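Long-range contact in penicillin binding protein 2X (Streptococcus thermophilus, PDB 5U47), which probably forms peptide cross-links between adjacent glycan strands of peptidoglycan as a penicillin-binding transpeptidase of the division machinery: residues Gln641-Thr646 and Tyr656-Lys661. The protein carries 1 engineered substitution. Residues are numbered along the deposited sequence; the frame is centred on the assembly and turned at random.
Sequences QILIMT and YGWTKK
Q641 and T659, whose CA atoms lie 7.4 Å apart, mark the closest backbone approach between strand 641-646, the central strand of the first PASTA domain's three-stranded sheet, and the loop that leads into helix 660-670 of the second. The contact joins the two PASTA domains, largely through the side-chain amide of Q641. CG of Q641 lies anti to the backbone N (chi1 -174°) and the chain runs on extended to CD, whose amide meets the backbone of G657-T659. There both ends are used: T659 N donates to OE1 of Q641 at 2.8 Å, nearly straight at 165°, while NE2 of Q641 donates to G657 O at 3.1 Å, reaching that oxygen from above its carbonyl plane. With an N-H facing one end and a carbonyl oxygen the other, the two bonds fix which end of the amide is oxygen and which is nitrogen. W658 CA sits 3.3 Å from Q641 OE1. L643, buried like W658, sets CD2 over one face of the indole's six-membered ring, a CH-pi contact 4.2 Å from its centroid; I617 and L619 of strand 615-619 also touch this tryptophan. T659 is the N-cap of helix 660-670, its OG1 accepting from N662 N, and a water 2.7 Å from T659 OG1 gives a weak, long bond (3.4 Å) to Q641 O.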
loop_
_atom_site.group_PDB
_atom_site.type_symbol
_atom_site.label_atom_id
_atom_site.label_comp_id
_atom_site.label_asym_id
_atom_site.label_seq_id
_atom_site.Cartn_x
_atom_site.Cartn_y
_atom_site.Cartn_z
ATOM N N GLN A 641 5.443 15.824 12.946
ATOM C CA GLN A 641 6.716 15.517 12.338
ATOM C C GLN A 641 7.766 15.375 13.429
ATOM O O GLN A 641 7.932 16.272 14.246
ATOM C CB GLN A 641 7.099 16.652 11.408
ATOM C CG GLN A 641 8.343 16.426 10.565
ATOM C CD GLN A 641 8.725 17.708 9.850
ATOM O OE1 GLN A 641 9.330 18.601 10.448
ATOM N NE2 GLN A 641 8.334 17.822 8.576
ATOM N N ILE A 642 8.488 14.262 13.428
ATOM C CA ILE A 642 9.527 14.031 14.421
ATOM C C ILE A 642 10.816 13.596 13.738
ATOM O O ILE A 642 10.790 13.110 12.596
ATOM C CB ILE A 642 9.102 12.978 15.475
ATOM C CG1 ILE A 642 9.016 11.576 14.864
ATOM C CG2 ILE A 642 7.793 13.402 16.151
ATOM C CD1 ILE A 642 8.959 10.476 15.899
ATOM N N LEU A 643 11.934 13.772 14.438
ATOM C CA LEU A 643 13.240 13.368 13.921
ATOM C C LEU A 643 13.725 12.103 14.614
ATOM O O LEU A 643 13.614 11.987 15.830
ATOM C CB LEU A 643 14.281 14.433 14.169
ATOM C CG LEU A 643 14.079 15.827 13.606
ATOM C CD1 LEU A 643 15.261 16.687 14.037
ATOM C CD2 LEU A 643 13.936 15.785 12.090
ATOM N N ILE A 644 14.258 11.176 13.828
ATOM C CA ILE A 644 14.873 9.943 14.319
ATOM C C ILE A 644 16.301 10.018 13.796
ATOM O O ILE A 644 16.532 9.898 12.584
ATOM C CB ILE A 644 14.173 8.679 13.783
ATOM C CG1 ILE A 644 12.732 8.593 14.283
ATOM C CG2 ILE A 644 14.917 7.413 14.202
ATOM C CD1 ILE A 644 11.936 7.487 13.609
ATOM N N MET A 645 17.261 10.260 14.687
ATOM C CA MET A 645 18.664 10.319 14.265
ATOM C C MET A 645 19.286 8.949 14.422
ATOM O O MET A 645 19.314 8.412 15.518
ATOM C CB MET A 645 19.465 11.329 15.068
ATOM C CG MET A 645 20.849 11.628 14.473
ATOM S SD MET A 645 21.773 12.775 15.510
ATOM C CE MET A 645 22.294 11.690 16.831
ATOM N N THR A 646 19.796 8.395 13.328
ATOM C CA THR A 646 20.413 7.077 13.382
ATOM C C THR A 646 21.845 7.222 13.856
ATOM O O THR A 646 22.351 8.339 13.998
ATOM C CB THR A 646 20.440 6.386 12.012
ATOM O OG1 THR A 646 21.375 7.056 11.155
ATOM C CG2 THR A 646 19.055 6.382 11.390
ATOM N N TYR A 656 13.561 20.538 3.258
ATOM C CA TYR A 656 12.328 21.158 2.805
ATOM C C TYR A 656 11.132 20.589 3.579
ATOM O O TYR A 656 10.994 19.369 3.744
ATOM C CB TYR A 656 12.111 20.993 1.304
ATOM C CG TYR A 656 10.980 21.872 0.814
ATOM C CD1 TYR A 656 9.644 21.485 0.954
ATOM C CD2 TYR A 656 11.238 23.105 0.264
ATOM C CE1 TYR A 656 8.608 22.305 0.534
ATOM C CE2 TYR A 656 10.214 23.927 -0.165
ATOM C CZ TYR A 656 8.906 23.523 -0.020
ATOM O OH TYR A 656 7.909 24.353 -0.432
ATOM N N GLY A 657 10.285 21.479 4.069
ATOM C CA GLY A 657 9.095 21.061 4.819
ATOM C C GLY A 657 9.288 20.779 6.311
ATOM O O GLY A 657 8.320 20.506 7.010
ATOM N N TRP A 658 10.523 20.824 6.805
ATOM C CA TRP A 658 10.767 20.640 8.243
ATOM C C TRP A 658 10.156 21.763 9.078
ATOM O O TRP A 658 10.205 22.938 8.688
ATOM C CB TRP A 658 12.269 20.621 8.559
ATOM C CG TRP A 658 12.996 19.377 8.200
ATOM C CD1 TRP A 658 12.668 18.481 7.235
ATOM C CD2 TRP A 658 14.253 18.950 8.730
ATOM N NE1 TRP A 658 13.613 17.496 7.163
ATOM C CE2 TRP A 658 14.596 17.756 8.076
ATOM C CE3 TRP A 658 15.100 19.441 9.729
ATOM C CZ2 TRP A 658 15.779 17.052 8.361
ATOM C CZ3 TRP A 658 16.283 18.727 10.026
ATOM C CH2 TRP A 658 16.603 17.555 9.342
ATOM N N THR A 659 9.621 21.414 10.244
ATOM C CA THR A 659 9.171 22.449 11.168
ATOM C C THR A 659 10.387 23.137 11.786
ATOM O O THR A 659 11.488 22.574 11.821
ATOM C CB THR A 659 8.307 21.890 12.312
ATOM O OG1 THR A 659 9.062 20.918 13.065
ATOM C CG2 THR A 659 7.020 21.274 11.752
ATOM N N LYS A 660 10.191 24.358 12.263
ATOM C CA LYS A 660 11.276 25.099 12.909
ATOM C C LYS A 660 11.782 24.334 14.142
ATOM O O LYS A 660 12.980 24.255 14.385
ATOM C CB LYS A 660 10.828 26.510 13.305
ATOM C CG LYS A 660 11.974 27.341 13.864
ATOM C CD LYS A 660 11.572 28.774 14.164
ATOM C CE LYS A 660 12.776 29.561 14.677
ATOM N NZ LYS A 660 12.510 31.022 14.749
ATOM N N LYS A 661 10.860 23.749 14.900
ATOM C CA LYS A 661 11.233 22.936 16.076
ATOM C C LYS A 661 12.234 21.856 15.683
ATOM O O LYS A 661 13.229 21.631 16.373
ATOM C CB LYS A 661 9.983 22.280 16.690
ATOM C CG LYS A 661 10.224 21.393 17.915
ATOM C CD LYS A 661 8.897 20.769 18.364
ATOM C CE LYS A 661 9.034 19.901 19.610
ATOM N NZ LYS A 661 9.892 18.710 19.408
HETATM O O HOH W 1 9.881 16.795 16.970
HETATM O O HOH W 2 7.413 19.592 14.699
#